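Side-chain contact in methyltransferase-like protein (Saccharopolyspora spinosa, PDB 4PNE), which catalyses a [4+2] cycloaddition in spinosyn biosynthesis, using a fold like that of S-adenosylmethionine-dependent methyltransferases: residues 47-52 and 267-272. Numbering follows the deposited sequence.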
ATOM      1  N   THR A  47      -0.979 -14.614  -1.027  1.00 21.19           N
ATOM      2  CA  THR A  47      -1.549 -14.317   0.285  1.00 20.29           C
ATOM      3  C   THR A  47      -1.296 -15.348   1.371  1.00 16.16           C
ATOM      4  O   THR A  47      -0.873 -14.963   2.477  1.00 19.59           O
ATOM      5  CB  THR A  47      -3.075 -14.127   0.161  1.00 24.92           C
ATOM      6  OG1 THR A  47      -3.313 -12.841  -0.383  1.00 22.31           O
ATOM      7  CG2 THR A  47      -3.765 -14.204   1.516  1.00 24.13           C
ATOM      8  N   PRO A  48      -1.552 -16.640   1.094  1.00 18.73           N
ATOM      9  CA  PRO A  48      -1.302 -17.640   2.138  1.00 20.98           C
ATOM     10  C   PRO A  48       0.174 -17.650   2.600  1.00 15.31           C
ATOM     11  O   PRO A  48       0.441 -17.874   3.771  1.00 18.34           O
ATOM     12  CB  PRO A  48      -1.672 -18.965   1.462  1.00 24.98           C
ATOM     13  CG  PRO A  48      -2.508 -18.603   0.311  1.00 23.61           C
ATOM     14  CD  PRO A  48      -2.056 -17.252  -0.142  1.00 18.71           C
ATOM     15  N   LEU A  49       1.105 -17.383   1.691  1.00 16.89           N
ATOM     16  CA  LEU A  49       2.524 -17.337   2.036  1.00 16.62           C
ATOM     17  C   LEU A  49       2.796 -16.137   2.930  1.00 14.85           C
ATOM     18  O   LEU A  49       3.452 -16.277   3.962  1.00 14.77           O
ATOM     19  CB  LEU A  49       3.407 -17.273   0.768  1.00 14.65           C
ATOM     20  CG  LEU A  49       4.914 -17.152   1.012  1.00 14.48           C
ATOM     21  CD1 LEU A  49       5.463 -18.144   2.027  1.00 26.02           C
ATOM     22  CD2 LEU A  49       5.682 -17.268  -0.306  1.00 21.65           C
ATOM     23  N   LEU A  50       2.274 -14.972   2.562  1.00 14.27           N
ATOM     24  CA  LEU A  50       2.473 -13.776   3.392  1.00 12.09           C
ATOM     25  C   LEU A  50       1.899 -13.958   4.767  1.00 13.69           C
ATOM     26  O   LEU A  50       2.518 -13.581   5.763  1.00 14.05           O
ATOM     27  CB  LEU A  50       1.848 -12.526   2.771  1.00 14.65           C
ATOM     28  CG  LEU A  50       2.350 -12.099   1.406  1.00 16.56           C
ATOM     29  CD1 LEU A  50       1.678 -10.809   0.974  1.00 18.22           C
ATOM     30  CD2 LEU A  50       3.845 -11.896   1.448  1.00 13.96           C
ATOM     31  N   ASN A  51       0.702 -14.527   4.836  1.00 14.48           N
ATOM     32  CA  ASN A  51       0.095 -14.785   6.133  1.00 15.03           C
ATOM     33  C   ASN A  51       0.930 -15.739   6.975  1.00 14.91           C
ATOM     34  O   ASN A  51       1.111 -15.526   8.163  1.00 15.16           O
ATOM     35  CB  ASN A  51      -1.308 -15.325   5.933  1.00 15.39           C
ATOM     36  CG  ASN A  51      -2.270 -14.265   5.401  1.00 18.55           C
ATOM     37  OD1 ASN A  51      -1.901 -13.100   5.190  1.00 19.77           O
ATOM     38  ND2 ASN A  51      -3.518 -14.670   5.200  1.00 24.65           N
ATOM     39  N   SER A  52       1.458 -16.774   6.343  1.00 15.56           N
ATOM     40  CA  SER A  52       2.312 -17.719   7.033  1.00 16.26           C
ATOM     41  C   SER A  52       3.557 -17.044   7.578  1.00 16.45           C
ATOM     42  O   SER A  52       3.933 -17.260   8.727  1.00 17.36           O
ATOM     43  CB  SER A  52       2.698 -18.865   6.111  1.00 20.68           C
ATOM     44  OG  SER A  52       3.482 -19.804   6.810  1.00 24.22           O
ATOM     45  N   ASP A 267       6.614 -25.761  -4.944  1.00 40.93           N
ATOM     46  CA  ASP A 267       5.635 -26.849  -4.988  1.00 37.55           C
ATOM     47  C   ASP A 267       4.341 -26.516  -4.233  1.00 42.14           C
ATOM     48  O   ASP A 267       3.256 -26.932  -4.646  1.00 41.96           O
ATOM     49  CB  ASP A 267       6.241 -28.141  -4.436  1.00 47.11           C
ATOM     50  CG  ASP A 267       7.391 -28.669  -5.292  1.00 49.53           C
ATOM     51  OD1 ASP A 267       7.647 -28.115  -6.388  1.00 47.76           O
ATOM     52  OD2 ASP A 267       8.031 -29.654  -4.869  1.00 56.50           O
ATOM     53  N   ARG A 268       4.450 -25.769  -3.132  1.00 40.97           N
ATOM     54  CA  ARG A 268       3.297 -25.492  -2.272  1.00 32.92           C
ATOM     55  C   ARG A 268       2.455 -24.281  -2.709  1.00 39.36           C
ATOM     56  O   ARG A 268       1.235 -24.295  -2.541  1.00 38.58           O
ATOM     57  CB  ARG A 268       3.762 -25.249  -0.845  1.00 35.78           C
ATOM     58  CG  ARG A 268       2.643 -24.955   0.137  1.00 43.28           C
ATOM     59  CD  ARG A 268       3.200 -24.890   1.559  1.00 52.02           C
ATOM     60  NE  ARG A 268       3.839 -26.132   1.991  1.00 57.56           N
ATOM     61  CZ  ARG A 268       4.550 -26.252   3.109  1.00 51.00           C
ATOM     62  NH1 ARG A 268       4.700 -25.208   3.913  1.00 52.24           N
ATOM     63  NH2 ARG A 268       5.112 -27.413   3.424  1.00 51.32           N
ATOM     64  N   TYR A 269       3.098 -23.225  -3.216  1.00 35.50           N
ATOM     65  CA  TYR A 269       2.385 -21.984  -3.576  1.00 32.75           C
ATOM     66  C   TYR A 269       2.431 -21.674  -5.076  1.00 33.53           C
ATOM     67  O   TYR A 269       1.779 -20.744  -5.555  1.00 33.45           O
ATOM     68  CB  TYR A 269       2.943 -20.784  -2.794  1.00 27.00           C
ATOM     69  CG  TYR A 269       2.765 -20.875  -1.294  1.00 24.65           C
ATOM     70  CD1 TYR A 269       1.525 -20.687  -0.707  1.00 31.31           C
ATOM     71  CD2 TYR A 269       3.842 -21.107  -0.460  1.00 24.70           C
ATOM     72  CE1 TYR A 269       1.361 -20.767   0.678  1.00 29.67           C
ATOM     73  CE2 TYR A 269       3.690 -21.180   0.916  1.00 31.22           C
ATOM     74  CZ  TYR A 269       2.448 -21.003   1.482  1.00 32.59           C
ATOM     75  OH  TYR A 269       2.302 -21.070   2.856  1.00 33.51           O
ATOM     76  N   GLY A 270       3.218 -22.440  -5.813  1.00 26.03           N
ATOM     77  CA  GLY A 270       3.320 -22.272  -7.245  1.00 30.17           C
ATOM     78  C   GLY A 270       4.603 -21.596  -7.655  1.00 32.29           C
ATOM     79  O   GLY A 270       5.290 -20.977  -6.831  1.00 29.79           O
ATOM     80  N   PRO A 271       4.945 -21.705  -8.942  1.00 35.71           N
ATOM     81  CA  PRO A 271       6.220 -21.135  -9.369  1.00 31.48           C
ATOM     82  C   PRO A 271       6.236 -19.606  -9.372  1.00 30.21           C
ATOM     83  O   PRO A 271       7.297 -19.051  -9.135  1.00 31.11           O
ATOM     84  CB  PRO A 271       6.387 -21.686 -10.793  1.00 35.31           C
ATOM     85  CG  PRO A 271       4.982 -21.974 -11.250  1.00 34.69           C
ATOM     86  CD  PRO A 271       4.262 -22.434 -10.025  1.00 37.71           C
ATOM     87  N   ALA A 272       5.099 -18.943  -9.588  1.00 21.80           N
ATOM     88  CA  ALA A 272       5.096 -17.490  -9.631  1.00 23.63           C
ATOM     89  C   ALA A 272       5.529 -16.964  -8.277  1.00 26.09           C
ATOM     90  O   ALA A 272       6.372 -16.067  -8.173  1.00 26.12           O
ATOM     91  CB  ALA A 272       3.714 -16.953  -9.999  1.00 29.87           C
TER
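Tyr269 carries this contact, lying between Arg268 of its own segment and Leu49 of the helix 36-54. Arg268, just before Tyr269 in the chain, does not reach 47-52, but Arg268 CG sits 3.9 Å above the centre of the Tyr269 ring. Leu49 takes the opposite face. Leu49 CB lies 3.8 Å from the centroid of the Tyr269 ring, only 7° off the ring normal, a CH-pi contact with the ring face. The ring is thus sandwiched between two aliphatic groups, which restrict its tilt. The Tyr269 CG stands anti to the carbonyl carbon (chi1 -63°), which carries the ring out toward helix 36-54. The Leu49 side chain crosses that of Tyr269 at about a right angle. With CG anti to the backbone N (chi1 177°), the Leu49 branch runs out over the same face, and Leu49 CD1 comes to 3.7 Å from Tyr269 CE2. The backbone joins in, with Leu49 N 3.5 Å from Tyr269 CE1. Pro48 meets the ring at its edge, near the ring plane, where Pro48 CB comes within 3.6 Å of Tyr269 CE1. At the hydroxyl end, Ser52 CB is 4.0 Å from Tyr269 OH. No hydrogen bond joins the two segments.

The protein has the seven-stranded mixed sheet of the class I, Rossmann-like methyltransferases, with strand order 3-2-1-4-5-7-6. This contact lies at the periphery. It packs the N-terminal helix 36-54 against helices inserted between the last two strands. The side chain of Pro48 is about 12 Å from the bound S-adenosyl-L-homocysteine.

Gly270 follows Tyr269 with positive phi. It leaves helical backbone angles and stands at the N-cap position of helix 271-281, which begins at Pro271. Beyond Ala272, Val273 of that helix also touches Leu49, and Trp276 touches Leu50.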